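Local coordinates for hemolysins related proteins containing CBS domains (Klebsiella pneumoniae subsp. pneumoniae, PDB 3HF7), which is of unknown function but carries a pair of CBS domains that binds AMP, within a longer membrane protein of the UPF0053 family, at residues 27-33 with 57-61. Numbering follows the deposited sequence.
Sequences VRQLTHS and AYRLM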
ATOM      1  N   VAL A  27      -9.147  -0.208 -14.366  1.00 26.14           N
ATOM      2  CA  VAL A  27     -10.046  -1.247 -13.879  1.00 26.24           C
ATOM      3  C   VAL A  27      -9.431  -2.622 -14.135  1.00 26.67           C
ATOM      4  O   VAL A  27      -9.418  -3.477 -13.249  1.00 26.89           O
ATOM      5  CB  VAL A  27     -11.435  -1.186 -14.542  1.00 26.22           C
ATOM      6  CG1 VAL A  27     -12.367  -2.210 -13.911  1.00 25.82           C
ATOM      7  CG2 VAL A  27     -12.030   0.206 -14.423  1.00 26.36           C
ATOM      8  N   ARG A  28      -8.922  -2.838 -15.341  1.00 26.82           N
ATOM      9  CA  ARG A  28      -8.313  -4.114 -15.656  1.00 27.43           C
ATOM     10  C   ARG A  28      -7.250  -4.435 -14.596  1.00 27.50           C
ATOM     11  O   ARG A  28      -7.212  -5.556 -14.084  1.00 27.65           O
ATOM     12  CB  ARG A  28      -7.712  -4.091 -17.061  1.00 27.67           C
ATOM     13  CG  ARG A  28      -7.410  -5.478 -17.651  1.00 30.07           C
ATOM     14  CD  ARG A  28      -6.982  -5.394 -19.134  1.00 33.54           C
ATOM     15  NE  ARG A  28      -5.996  -4.325 -19.361  1.00 36.79           N
ATOM     16  CZ  ARG A  28      -6.187  -3.241 -20.125  1.00 38.07           C
ATOM     17  NH1 ARG A  28      -7.330  -3.056 -20.786  1.00 37.96           N
ATOM     18  NH2 ARG A  28      -5.217  -2.337 -20.237  1.00 38.94           N
ATOM     19  N   GLN A  29      -6.417  -3.449 -14.235  1.00 27.12           N
ATOM     20  CA  GLN A  29      -5.352  -3.670 -13.244  1.00 26.63           C
ATOM     21  C   GLN A  29      -5.913  -3.962 -11.857  1.00 26.50           C
ATOM     22  O   GLN A  29      -5.410  -4.825 -11.128  1.00 26.07           O
ATOM     23  CB  GLN A  29      -4.442  -2.458 -13.156  1.00 26.50           C
ATOM     24  CG  GLN A  29      -3.434  -2.350 -14.275  1.00 27.22           C
ATOM     25  CD  GLN A  29      -2.661  -1.055 -14.200  1.00 28.16           C
ATOM     26  OE1 GLN A  29      -1.844  -0.855 -13.291  1.00 28.62           O
ATOM     27  NE2 GLN A  29      -2.917  -0.156 -15.149  1.00 28.03           N
ATOM     28  N   LEU A  30      -6.955  -3.223 -11.504  1.00 26.37           N
ATOM     29  CA  LEU A  30      -7.606  -3.357 -10.226  1.00 26.38           C
ATOM     30  C   LEU A  30      -8.148  -4.767 -10.061  1.00 26.72           C
ATOM     31  O   LEU A  30      -7.828  -5.455  -9.103  1.00 27.11           O
ATOM     32  CB  LEU A  30      -8.726  -2.338 -10.145  1.00 26.29           C
ATOM     33  CG  LEU A  30      -9.429  -2.178  -8.815  1.00 26.05           C
ATOM     34  CD1 LEU A  30      -8.452  -1.611  -7.829  1.00 25.86           C
ATOM     35  CD2 LEU A  30     -10.596  -1.246  -9.016  1.00 25.35           C
ATOM     36  N   THR A  31      -8.940  -5.213 -11.027  1.00 27.09           N
ATOM     37  CA  THR A  31      -9.528  -6.554 -10.982  1.00 26.81           C
ATOM     38  C   THR A  31      -8.494  -7.685 -11.013  1.00 26.86           C
ATOM     39  O   THR A  31      -8.799  -8.794 -10.603  1.00 27.22           O
ATOM     40  CB  THR A  31     -10.559  -6.752 -12.113  1.00 26.68           C
ATOM     41  OG1 THR A  31      -9.913  -6.624 -13.382  1.00 27.06           O
ATOM     42  CG2 THR A  31     -11.668  -5.715 -12.013  1.00 26.28           C
ATOM     43  N   HIS A  32      -7.289  -7.396 -11.506  1.00 27.23           N
ATOM     44  CA  HIS A  32      -6.193  -8.379 -11.607  1.00 27.43           C
ATOM     45  C   HIS A  32      -5.176  -8.243 -10.477  1.00 27.22           C
ATOM     46  O   HIS A  32      -4.100  -8.858 -10.530  1.00 27.12           O
ATOM     47  CB  HIS A  32      -5.459  -8.248 -12.952  1.00 27.61           C
ATOM     48  CG  HIS A  32      -6.223  -8.806 -14.114  1.00 29.29           C
ATOM     49  ND1 HIS A  32      -7.415  -8.264 -14.550  1.00 30.07           N
ATOM     50  CD2 HIS A  32      -5.970  -9.861 -14.926  1.00 30.19           C
ATOM     51  CE1 HIS A  32      -7.863  -8.959 -15.582  1.00 30.41           C
ATOM     52  NE2 HIS A  32      -7.006  -9.935 -15.829  1.00 30.59           N
ATOM     53  N   SER A  33      -5.515  -7.442  -9.463  1.00 26.93           N
ATOM     54  CA  SER A  33      -4.610  -7.182  -8.338  1.00 26.67           C
ATOM     55  C   SER A  33      -4.216  -8.472  -7.618  1.00 26.65           C
ATOM     56  O   SER A  33      -5.088  -9.205  -7.149  1.00 26.86           O
ATOM     57  CB  SER A  33      -5.258  -6.205  -7.353  1.00 26.70           C
ATOM     58  OG  SER A  33      -4.495  -6.094  -6.160  1.00 26.53           O
ATOM     59  N   ALA A  57     -12.944  -2.036  -3.288  1.00 31.21           N
ATOM     60  CA  ALA A  57     -13.179  -1.489  -4.613  1.00 31.07           C
ATOM     61  C   ALA A  57     -14.109  -2.420  -5.376  1.00 31.02           C
ATOM     62  O   ALA A  57     -15.097  -1.984  -5.987  1.00 30.87           O
ATOM     63  CB  ALA A  57     -11.854  -1.323  -5.350  1.00 30.93           C
ATOM     64  N   TYR A  58     -13.779  -3.708  -5.316  1.00 30.81           N
ATOM     65  CA  TYR A  58     -14.583  -4.761  -5.915  1.00 30.89           C
ATOM     66  C   TYR A  58     -16.010  -4.659  -5.442  1.00 30.78           C
ATOM     67  O   TYR A  58     -16.937  -4.734  -6.232  1.00 30.71           O
ATOM     68  CB  TYR A  58     -14.040  -6.109  -5.482  1.00 30.81           C
ATOM     69  CG  TYR A  58     -12.769  -6.487  -6.146  1.00 30.52           C
ATOM     70  CD1 TYR A  58     -12.117  -5.595  -7.006  1.00 29.56           C
ATOM     71  CD2 TYR A  58     -12.196  -7.735  -5.905  1.00 30.43           C
ATOM     72  CE1 TYR A  58     -10.931  -5.941  -7.626  1.00 30.07           C
ATOM     73  CE2 TYR A  58     -10.999  -8.098  -6.520  1.00 30.74           C
ATOM     74  CZ  TYR A  58     -10.373  -7.195  -7.384  1.00 30.32           C
ATOM     75  OH  TYR A  58      -9.187  -7.540  -7.987  1.00 30.14           O
ATOM     76  N   ARG A  59     -16.160  -4.495  -4.134  1.00 30.91           N
ATOM     77  CA  ARG A  59     -17.454  -4.363  -3.514  1.00 31.16           C
ATOM     78  C   ARG A  59     -18.188  -3.194  -4.157  1.00 31.05           C
ATOM     79  O   ARG A  59     -19.335  -3.334  -4.564  1.00 31.21           O
ATOM     80  CB  ARG A  59     -17.300  -4.150  -2.006  1.00 31.21           C
ATOM     81  CG  ARG A  59     -18.591  -4.225  -1.237  1.00 32.19           C
ATOM     82  CD  ARG A  59     -18.455  -3.585   0.126  1.00 34.35           C
ATOM     83  NE  ARG A  59     -19.565  -2.663   0.371  1.00 37.20           N
ATOM     84  CZ  ARG A  59     -19.492  -1.328   0.263  1.00 38.38           C
ATOM     85  NH1 ARG A  59     -20.569  -0.576   0.504  1.00 38.23           N
ATOM     86  NH2 ARG A  59     -18.341  -0.739  -0.069  1.00 39.76           N
ATOM     87  N   LEU A  60     -17.520  -2.051  -4.280  1.00 30.78           N
ATOM     88  CA  LEU A  60     -18.172  -0.862  -4.830  1.00 30.55           C
ATOM     89  C   LEU A  60     -18.560  -1.049  -6.294  1.00 30.68           C
ATOM     90  O   LEU A  60     -19.617  -0.573  -6.747  1.00 30.39           O
ATOM     91  CB  LEU A  60     -17.271   0.349  -4.656  1.00 30.37           C
ATOM     92  CG  LEU A  60     -17.103   0.712  -3.184  1.00 29.76           C
ATOM     93  CD1 LEU A  60     -15.909   1.599  -2.975  1.00 28.79           C
ATOM     94  CD2 LEU A  60     -18.368   1.364  -2.653  1.00 29.27           C
ATOM     95  N   MET A  61     -17.692  -1.769  -7.009  1.00 30.53           N
ATOM     96  CA  MET A  61     -17.873  -2.067  -8.417  1.00 30.27           C
ATOM     97  C   MET A  61     -19.146  -2.868  -8.661  1.00 30.85           C
ATOM     98  O   MET A  61     -19.796  -2.680  -9.684  1.00 31.16           O
ATOM     99  CB  MET A  61     -16.659  -2.825  -8.961  1.00 29.79           C
ATOM    100  CG  MET A  61     -15.503  -1.943  -9.351  1.00 27.64           C
ATOM    101  SD  MET A  61     -13.945  -2.841  -9.547  1.00 24.44           S
ATOM    102  CE  MET A  61     -14.211  -3.787 -11.036  1.00 22.99           C
TER
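Start at L30, buried between the two helices, as is A57 across from it. Its CD2 lies 3.9 Å from the CB of A57, a residue small enough to let the leucine in, and 3.7 Å from the SD of M61, one turn further along the same helix. The cluster packs against the sheet of strands 16-18, 37-41 and 48-53: L30 touches I17, I38 and L52, and A57 also touches L52. Moving toward the surface, M61 stretches across the gap so that its CE sits 3.8 Å from V27 CG1 and 3.3 Å from T31 CG2, lying over the V27–T31 side of the first helix. The segment axes approach no closer than 11.4 Å, with their N-to-C directions 121° apart, so the two backbones stay apart and side chains bridge the gap, one of them reaching a backbone carbonyl.

Y58 takes over at the C-terminal end of helix 23-31. Its CE1 is 4.2 Å from L30 CG, and its OH donates a hydrogen bond of 2.7 Å to L30 O, which meets the ring at its edge. The same carbonyl accepts the backbone N of S33 at 3.1 Å, just after H32 has left helical geometry. S33 turns its OG to H35 O and lies close to the AMP site, to which H35 belongs.

Together these are the two helices of a β-α-β-β-α CBS motif, side by side on one face of its sheet. The chemistry is mostly apolar, with one tyrosine-to-carbonyl hydrogen bond at the margin; that bond ties the second helix to the end of the first, where the chain turns toward the nucleotide.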